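Local atomic coordinates of esterase (Capnocytophaga ochracea, PDB entry 4W9R), a protein that is of unknown function but, as a member of the putative esterase family of alpha/beta hydrolases, probably hydrolyses ester bonds. Residues E62-I67 against L270-V275. Numbering follows the deposited sequence.
Sequences EMPKCI and LGVKKV
The ring of Pro64 meets two branched side chains, Leu270 and Val272, whose methyls sit next to each other on the same side of it, and this one proline carries nearly all of its segment's share of the contact. The CD2 methyl of Leu270 meets the ring at its CD-CG bond, 3.9 Å from Pro64 CD and 4.0 Å from Pro64 CG, with the two side chains crossing at about a right angle. Leu270 swings CG well past -60° about its first bond (chi1 -86°), and the second torsion (chi2 54°) then brings CD2 rather than CD1 to the proline. Val272 comes to a different corner of the ring: its CG2 methyl lies 4.3 Å from Pro64 CB, a looser touch. Gly271, with positive phi, is the first residue to leave helical geometry after helix 255-270; the CB atoms of its neighbours Leu270 and Val272 both point toward residues 62-67. The contact joins the alpha/beta-hydrolase domain, here the loop that leads from helix 43-59 into strand 67-71 of the central sheet, to the helical C-terminal part, at the link between helices 255-270 and 278-290. All three touching residues are buried: Tyr236 also packs on Pro64, Phe233 on Leu270, and Val272 reaches Pro36 of strand 35-40. Nearby, Lys274, all four side-chain torsions anti, runs to Tyr236, where NZ donates a hydrogen bond to the backbone O and makes a cation-pi contact with the aromatic ring of Tyr236.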
ATOM      1  N   GLU B  62     -13.628   5.363  -5.197  1.00 34.70           N
ATOM      2  CA  GLU B  62     -12.965   4.802  -6.368  1.00 31.25           C
ATOM      3  C   GLU B  62     -13.232   3.303  -6.508  1.00 31.00           C
ATOM      4  O   GLU B  62     -12.886   2.694  -7.520  1.00 40.22           O
ATOM      5  CB  GLU B  62     -11.460   5.064  -6.303  1.00 29.90           C
ATOM      6  CG  GLU B  62     -11.094   6.535  -6.236  1.00 35.14           C
ATOM      7  CD  GLU B  62      -9.599   6.768  -6.311  1.00 55.09           C
ATOM      8  OE1 GLU B  62      -8.849   5.784  -6.484  1.00 73.80           O
ATOM      9  OE2 GLU B  62      -9.173   7.937  -6.200  1.00 51.39           O
HETATM   10  N   MSE B  63     -13.852   2.718  -5.488  1.00 28.41           N
HETATM   11  CA  MSE B  63     -14.184   1.296  -5.499  1.00 29.53           C
HETATM   12  C   MSE B  63     -15.516   1.027  -4.814  1.00 30.78           C
HETATM   13  O   MSE B  63     -15.878   1.717  -3.861  1.00 42.22           O
HETATM   14  CB  MSE B  63     -13.091   0.473  -4.809  1.00 31.18           C
HETATM   15  CG  MSE B  63     -11.958   0.030  -5.713  1.00 51.44           C
HETATM   16 SE   MSE B  63     -10.759  -1.231  -4.821  1.00 62.60          SE
HETATM   17  CE  MSE B  63     -12.034  -2.644  -4.413  1.00 20.53           C
ATOM     18  N   PRO B  64     -16.249   0.014  -5.297  1.00 35.72           N
ATOM     19  CA  PRO B  64     -17.440  -0.467  -4.596  1.00 35.40           C
ATOM     20  C   PRO B  64     -17.045  -1.272  -3.364  1.00 37.47           C
ATOM     21  O   PRO B  64     -15.891  -1.687  -3.260  1.00 40.15           O
ATOM     22  CB  PRO B  64     -18.125  -1.353  -5.637  1.00 24.60           C
ATOM     23  CG  PRO B  64     -16.998  -1.866  -6.468  1.00 24.27           C
ATOM     24  CD  PRO B  64     -16.004  -0.734  -6.543  1.00 36.97           C
ATOM     25  N   LYS B  65     -17.977  -1.477  -2.440  1.00 33.75           N
ATOM     26  CA  LYS B  65     -17.722  -2.347  -1.301  1.00 26.07           C
ATOM     27  C   LYS B  65     -17.477  -3.770  -1.792  1.00 30.23           C
ATOM     28  O   LYS B  65     -18.217  -4.283  -2.631  1.00 33.61           O
ATOM     29  CB  LYS B  65     -18.891  -2.312  -0.314  1.00 18.22           C
ATOM     30  CG  LYS B  65     -19.064  -0.983   0.404  1.00 27.02           C
ATOM     31  CD  LYS B  65     -20.296  -1.003   1.298  1.00 38.45           C
ATOM     32  CE  LYS B  65     -20.470   0.312   2.038  1.00 46.10           C
ATOM     33  NZ  LYS B  65     -19.312   0.606   2.927  1.00 57.74           N
ATOM     34  N   CYS B  66     -16.430  -4.403  -1.275  1.00 28.91           N
ATOM     35  CA  CYS B  66     -16.057  -5.740  -1.720  1.00 30.78           C
ATOM     36  C   CYS B  66     -15.919  -6.710  -0.555  1.00 37.98           C
ATOM     37  O   CYS B  66     -15.713  -6.304   0.588  1.00 44.39           O
ATOM     38  CB  CYS B  66     -14.746  -5.695  -2.509  1.00 17.05           C
ATOM     39  SG  CYS B  66     -14.857  -4.834  -4.090  1.00 84.84           S
ATOM     40  N   ILE B  67     -16.041  -7.997  -0.858  1.00 30.62           N
ATOM     41  CA  ILE B  67     -15.785  -9.042   0.123  1.00 27.79           C
ATOM     42  C   ILE B  67     -14.446  -9.697  -0.186  1.00 28.53           C
ATOM     43  O   ILE B  67     -14.202 -10.128  -1.313  1.00 36.85           O
ATOM     44  CB  ILE B  67     -16.904 -10.100   0.137  1.00 24.12           C
ATOM     45  CG1 ILE B  67     -18.207  -9.481   0.649  1.00 32.83           C
ATOM     46  CG2 ILE B  67     -16.513 -11.283   1.005  1.00 17.75           C
ATOM     47  CD1 ILE B  67     -19.339 -10.470   0.793  1.00 36.94           C
ATOM     48  N   LEU B 270     -17.702  -4.652 -13.345  1.00 31.40           N
ATOM     49  CA  LEU B 270     -17.653  -4.825 -11.894  1.00 38.36           C
ATOM     50  C   LEU B 270     -18.819  -5.636 -11.328  1.00 45.48           C
ATOM     51  O   LEU B 270     -18.810  -6.004 -10.153  1.00 51.46           O
ATOM     52  CB  LEU B 270     -17.598  -3.458 -11.204  1.00 30.75           C
ATOM     53  CG  LEU B 270     -16.229  -2.799 -11.014  1.00 39.22           C
ATOM     54  CD1 LEU B 270     -15.454  -2.694 -12.318  1.00 29.46           C
ATOM     55  CD2 LEU B 270     -16.399  -1.427 -10.385  1.00 61.37           C
ATOM     56  N   GLY B 271     -19.816  -5.915 -12.160  1.00 38.12           N
ATOM     57  CA  GLY B 271     -20.959  -6.709 -11.739  1.00 43.42           C
ATOM     58  C   GLY B 271     -21.868  -6.064 -10.706  1.00 42.13           C
ATOM     59  O   GLY B 271     -22.713  -6.739 -10.115  1.00 45.56           O
ATOM     60  N   VAL B 272     -21.707  -4.763 -10.483  1.00 35.47           N
ATOM     61  CA  VAL B 272     -22.542  -4.050  -9.520  1.00 38.37           C
ATOM     62  C   VAL B 272     -23.314  -2.905 -10.172  1.00 41.58           C
ATOM     63  O   VAL B 272     -22.871  -2.327 -11.167  1.00 35.72           O
ATOM     64  CB  VAL B 272     -21.707  -3.481  -8.352  1.00 41.10           C
ATOM     65  CG1 VAL B 272     -21.058  -4.606  -7.563  1.00 50.35           C
ATOM     66  CG2 VAL B 272     -20.656  -2.508  -8.868  1.00 40.74           C
ATOM     67  N   LYS B 273     -24.466  -2.576  -9.600  1.00 39.23           N
ATOM     68  CA  LYS B 273     -25.267  -1.464 -10.095  1.00 37.00           C
ATOM     69  C   LYS B 273     -25.039  -0.249  -9.207  1.00 40.32           C
ATOM     70  O   LYS B 273     -25.469  -0.222  -8.053  1.00 42.30           O
ATOM     71  CB  LYS B 273     -26.753  -1.828 -10.122  1.00 34.90           C
ATOM     72  CG  LYS B 273     -27.085  -3.075 -10.927  1.00 54.81           C
ATOM     73  CD  LYS B 273     -28.535  -3.490 -10.721  1.00 74.04           C
ATOM     74  CE  LYS B 273     -28.872  -4.755 -11.497  1.00 79.22           C
ATOM     75  NZ  LYS B 273     -28.762  -4.557 -12.969  1.00 80.60           N
ATOM     76  N   LYS B 274     -24.368   0.760  -9.751  1.00 36.78           N
ATOM     77  CA  LYS B 274     -24.028   1.942  -8.974  1.00 29.89           C
ATOM     78  C   LYS B 274     -25.075   3.033  -9.132  1.00 35.97           C
ATOM     79  O   LYS B 274     -25.367   3.468 -10.246  1.00 49.76           O
ATOM     80  CB  LYS B 274     -22.654   2.478  -9.382  1.00 27.94           C
ATOM     81  CG  LYS B 274     -22.232   3.724  -8.613  1.00 33.53           C
ATOM     82  CD  LYS B 274     -20.882   4.247  -9.073  1.00 26.81           C
ATOM     83  CE  LYS B 274     -20.427   5.412  -8.207  1.00 30.13           C
ATOM     84  NZ  LYS B 274     -19.075   5.906  -8.588  1.00 24.29           N
ATOM     85  N   VAL B 275     -25.643   3.464  -8.011  1.00 37.85           N
ATOM     86  CA  VAL B 275     -26.529   4.618  -8.004  1.00 37.36           C
ATOM     87  C   VAL B 275     -25.735   5.837  -8.444  1.00 39.39           C
ATOM     88  O   VAL B 275     -24.679   6.122  -7.877  1.00 41.59           O
ATOM     89  CB  VAL B 275     -27.138   4.870  -6.613  1.00 32.61           C
ATOM     90  CG1 VAL B 275     -28.001   6.124  -6.630  1.00 32.58           C
ATOM     91  CG2 VAL B 275     -27.947   3.665  -6.162  1.00 28.60           C
TER